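TtuA PH0300 (Pyrococcus horikoshii, PDB 5MKO) catalyses the ATP-dependent 2-thiolation of a 5-methyluridine in the T loop of tRNAs, a modification that stabilises them against heat, using an iron-sulfur cluster as cofactor. Local coordinates at residues A[51-56]-A[153-158]. Sequence-based numbering, arbitrary orientation.
Sequences ERILVA and AIATGH. With AMP (adenosine monophosphate), chain C.
The ribose O2' of AMP is gripped from both segments, donating to A56 O at 2.7 Å and accepting from G157 N at 3.1 Å, where strands 52-56 and 153-155 end side by side. They are neighbouring parallel strands in the central sheet of the PP-loop domain, a member of the HUP superfamily, and their C-terminal ends form the nucleotide site, as in other Rossmann-like folds. L54 sits between two residues of the partner strand: its N bonds A153 O at 2.8 Å and its O accepts from A155 N at 2.9 Å, both nearly straight at the hydrogen. The next bond, from A56 N to A155 O, meets the acceptor almost head-on (C=O...N angle 168°).

One face of the sheet carries I53, V55, A153 and A155, with I53 CG2 resting on A155 CB at 4.0 Å; helix 61-72 covers V55 and A155. On the other face L54 and I154 pack against helix 132-148. A chi1 of -47° sets CG1 of I154 beside the backbone N, which turns I154 CG2 anti to that N and lays it against L54 O at 3.5 Å. A56 CB lies near N3 of the adenine, while I82 O provides AMP with a further hydrogen bond. Beyond the strand, T156 OG1 pairs with H158 ND1, and the imidazole CE1 comes within 3.4 Å of AMP C5'.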
ATOM      1  N   GLU A  51      12.872 -31.134 -14.357  1.00 87.06           N
ATOM      2  CA  GLU A  51      11.418 -31.078 -14.157  1.00 84.62           C
ATOM      3  C   GLU A  51      10.616 -30.922 -15.448  1.00 85.77           C
ATOM      4  O   GLU A  51      11.062 -30.236 -16.369  1.00 84.94           O
ATOM      5  CB  GLU A  51      11.052 -29.901 -13.228  1.00 84.16           C
ATOM      6  CG  GLU A  51      11.288 -30.157 -11.753  1.00 94.12           C
ATOM      7  CD  GLU A  51      10.813 -29.049 -10.834  1.00106.87           C
ATOM      8  OE1 GLU A  51      11.468 -27.983 -10.794  1.00 98.63           O
ATOM      9  OE2 GLU A  51       9.800 -29.258 -10.129  1.00 98.85           O
ATOM     10  N   ARG A  52       9.404 -31.514 -15.480  1.00 80.46           N
ATOM     11  CA  ARG A  52       8.436 -31.367 -16.567  1.00 78.53           C
ATOM     12  C   ARG A  52       7.515 -30.213 -16.156  1.00 78.04           C
ATOM     13  O   ARG A  52       6.723 -30.349 -15.216  1.00 76.76           O
ATOM     14  CB  ARG A  52       7.639 -32.659 -16.778  1.00 79.96           C
ATOM     15  CG  ARG A  52       8.315 -33.646 -17.716  1.00 89.10           C
ATOM     16  CD  ARG A  52       7.463 -34.876 -17.931  1.00 93.18           C
ATOM     17  NE  ARG A  52       6.403 -34.659 -18.917  1.00 93.06           N
ATOM     18  CZ  ARG A  52       5.117 -34.936 -18.714  1.00 98.27           C
ATOM     19  NH1 ARG A  52       4.711 -35.418 -17.545  1.00 86.92           N
ATOM     20  NH2 ARG A  52       4.230 -34.748 -19.680  1.00 74.73           N
ATOM     21  N   ILE A  53       7.677 -29.058 -16.820  1.00 72.22           N
ATOM     22  CA  ILE A  53       6.947 -27.820 -16.531  1.00 69.53           C
ATOM     23  C   ILE A  53       5.711 -27.641 -17.422  1.00 71.30           C
ATOM     24  O   ILE A  53       5.789 -27.827 -18.637  1.00 71.79           O
ATOM     25  CB  ILE A  53       7.910 -26.589 -16.592  1.00 71.59           C
ATOM     26  CG1 ILE A  53       9.174 -26.824 -15.713  1.00 72.31           C
ATOM     27  CG2 ILE A  53       7.197 -25.281 -16.193  1.00 70.07           C
ATOM     28  CD1 ILE A  53      10.434 -26.117 -16.158  1.00 72.41           C
ATOM     29  N   LEU A  54       4.571 -27.283 -16.807  1.00 65.05           N
ATOM     30  CA  LEU A  54       3.333 -27.004 -17.526  1.00 63.21           C
ATOM     31  C   LEU A  54       3.068 -25.497 -17.484  1.00 63.48           C
ATOM     32  O   LEU A  54       2.830 -24.942 -16.412  1.00 62.27           O
ATOM     33  CB  LEU A  54       2.134 -27.799 -16.971  1.00 63.49           C
ATOM     34  CG  LEU A  54       0.781 -27.557 -17.666  1.00 67.80           C
ATOM     35  CD1 LEU A  54       0.685 -28.296 -18.995  1.00 68.94           C
ATOM     36  CD2 LEU A  54      -0.364 -27.955 -16.771  1.00 71.14           C
ATOM     37  N   VAL A  55       3.136 -24.839 -18.648  1.00 58.22           N
ATOM     38  CA  VAL A  55       2.877 -23.407 -18.736  1.00 56.30           C
ATOM     39  C   VAL A  55       1.408 -23.184 -19.098  1.00 60.02           C
ATOM     40  O   VAL A  55       0.953 -23.603 -20.161  1.00 59.14           O
ATOM     41  CB  VAL A  55       3.871 -22.605 -19.633  1.00 58.69           C
ATOM     42  CG1 VAL A  55       3.637 -21.093 -19.496  1.00 56.57           C
ATOM     43  CG2 VAL A  55       5.324 -22.952 -19.299  1.00 58.55           C
ATOM     44  N   ALA A  56       0.664 -22.555 -18.180  1.00 57.20           N
ATOM     45  CA  ALA A  56      -0.742 -22.238 -18.365  1.00 57.07           C
ATOM     46  C   ALA A  56      -0.774 -20.999 -19.268  1.00 62.45           C
ATOM     47  O   ALA A  56      -0.396 -19.909 -18.834  1.00 61.94           O
ATOM     48  CB  ALA A  56      -1.377 -21.954 -17.017  1.00 57.17           C
ATOM     49  N   ALA A 153       5.709 -29.174 -12.160  1.00 63.29           N
ATOM     50  CA  ALA A 153       5.412 -27.786 -11.815  1.00 60.97           C
ATOM     51  C   ALA A 153       4.480 -27.108 -12.817  1.00 64.75           C
ATOM     52  O   ALA A 153       4.435 -27.503 -13.985  1.00 65.23           O
ATOM     53  CB  ALA A 153       6.712 -27.001 -11.721  1.00 60.94           C
ATOM     54  N   ILE A 154       3.756 -26.066 -12.353  1.00 60.03           N
ATOM     55  CA  ILE A 154       2.889 -25.207 -13.167  1.00 58.54           C
ATOM     56  C   ILE A 154       3.521 -23.823 -13.123  1.00 63.29           C
ATOM     57  O   ILE A 154       3.861 -23.350 -12.043  1.00 63.36           O
ATOM     58  CB  ILE A 154       1.388 -25.129 -12.725  1.00 60.07           C
ATOM     59  CG1 ILE A 154       0.767 -26.509 -12.445  1.00 60.65           C
ATOM     60  CG2 ILE A 154       0.568 -24.357 -13.767  1.00 59.67           C
ATOM     61  CD1 ILE A 154      -0.614 -26.485 -11.757  1.00 59.07           C
ATOM     62  N   ALA A 155       3.688 -23.184 -14.281  1.00 59.76           N
ATOM     63  CA  ALA A 155       4.236 -21.835 -14.357  1.00 58.26           C
ATOM     64  C   ALA A 155       3.185 -20.905 -14.955  1.00 60.21           C
ATOM     65  O   ALA A 155       2.562 -21.235 -15.974  1.00 60.31           O
ATOM     66  CB  ALA A 155       5.511 -21.823 -15.188  1.00 59.43           C
ATOM     67  N   THR A 156       2.942 -19.774 -14.277  1.00 54.47           N
ATOM     68  CA  THR A 156       1.977 -18.771 -14.711  1.00 53.06           C
ATOM     69  C   THR A 156       2.703 -17.506 -15.163  1.00 58.33           C
ATOM     70  O   THR A 156       3.903 -17.369 -14.925  1.00 57.33           O
ATOM     71  CB  THR A 156       0.877 -18.541 -13.662  1.00 53.88           C
ATOM     72  OG1 THR A 156       1.456 -18.144 -12.415  1.00 56.03           O
ATOM     73  CG2 THR A 156      -0.038 -19.744 -13.490  1.00 45.69           C
ATOM     74  N   GLY A 157       1.970 -16.616 -15.832  1.00 57.26           N
ATOM     75  CA  GLY A 157       2.501 -15.375 -16.388  1.00 57.56           C
ATOM     76  C   GLY A 157       2.583 -14.163 -15.478  1.00 61.55           C
ATOM     77  O   GLY A 157       2.991 -13.098 -15.946  1.00 61.47           O
ATOM     78  N   HIS A 158       2.232 -14.302 -14.179  1.00 57.56           N
ATOM     79  CA  HIS A 158       2.260 -13.197 -13.201  1.00 56.22           C
ATOM     80  C   HIS A 158       3.599 -12.450 -13.132  1.00 59.19           C
ATOM     81  O   HIS A 158       4.632 -13.038 -12.799  1.00 57.94           O
ATOM     82  CB  HIS A 158       1.868 -13.663 -11.805  1.00 56.69           C
ATOM     83  CG  HIS A 158       0.518 -14.285 -11.719  1.00 60.02           C
ATOM     84  ND1 HIS A 158       0.322 -15.615 -12.021  1.00 62.60           N
ATOM     85  CD2 HIS A 158      -0.647 -13.758 -11.286  1.00 60.79           C
ATOM     86  CE1 HIS A 158      -0.954 -15.853 -11.774  1.00 61.83           C
ATOM     87  NE2 HIS A 158      -1.579 -14.763 -11.336  1.00 61.06           N
TER
HETATM   88  P   AMP C 401      -5.388 -14.146 -14.668  1.00 88.69           P
HETATM   89  O1P AMP C 401      -6.334 -13.996 -15.886  1.00 88.83           O
HETATM   90  O2P AMP C 401      -4.497 -12.874 -14.530  1.00 89.15           O
HETATM   91  O3P AMP C 401      -6.078 -14.550 -13.399  1.00 88.46           O
HETATM   92  O5' AMP C 401      -4.390 -15.305 -15.045  1.00 85.55           O
HETATM   93  C5' AMP C 401      -3.208 -15.654 -14.301  1.00 80.88           C
HETATM   94  C4' AMP C 401      -2.425 -16.652 -15.109  1.00 77.96           C
HETATM   95  O4' AMP C 401      -3.253 -17.802 -15.387  1.00 77.90           O
HETATM   96  C3' AMP C 401      -1.983 -16.156 -16.474  1.00 75.34           C
HETATM   97  O3' AMP C 401      -0.794 -15.384 -16.370  1.00 76.29           O
HETATM   98  C2' AMP C 401      -1.817 -17.461 -17.248  1.00 73.91           C
HETATM   99  O2' AMP C 401      -0.574 -18.074 -16.923  1.00 73.14           O
HETATM  100  C1' AMP C 401      -2.963 -18.309 -16.679  1.00 74.12           C
HETATM  101  N9  AMP C 401      -4.196 -18.324 -17.470  1.00 69.82           N
HETATM  102  C8  AMP C 401      -5.180 -17.370 -17.484  1.00 66.96           C
HETATM  103  N7  AMP C 401      -6.182 -17.644 -18.285  1.00 66.44           N
HETATM  104  C5  AMP C 401      -5.838 -18.869 -18.835  1.00 68.39           C
HETATM  105  C6  AMP C 401      -6.478 -19.704 -19.772  1.00 69.60           C
HETATM  106  N6  AMP C 401      -7.617 -19.385 -20.394  1.00 69.28           N
HETATM  107  N1  AMP C 401      -5.878 -20.875 -20.087  1.00 70.90           N
HETATM  108  C2  AMP C 401      -4.709 -21.175 -19.511  1.00 70.20           C
HETATM  109  N3  AMP C 401      -3.998 -20.456 -18.639  1.00 70.13           N
HETATM  110  C4  AMP C 401      -4.619 -19.304 -18.336  1.00 69.81           C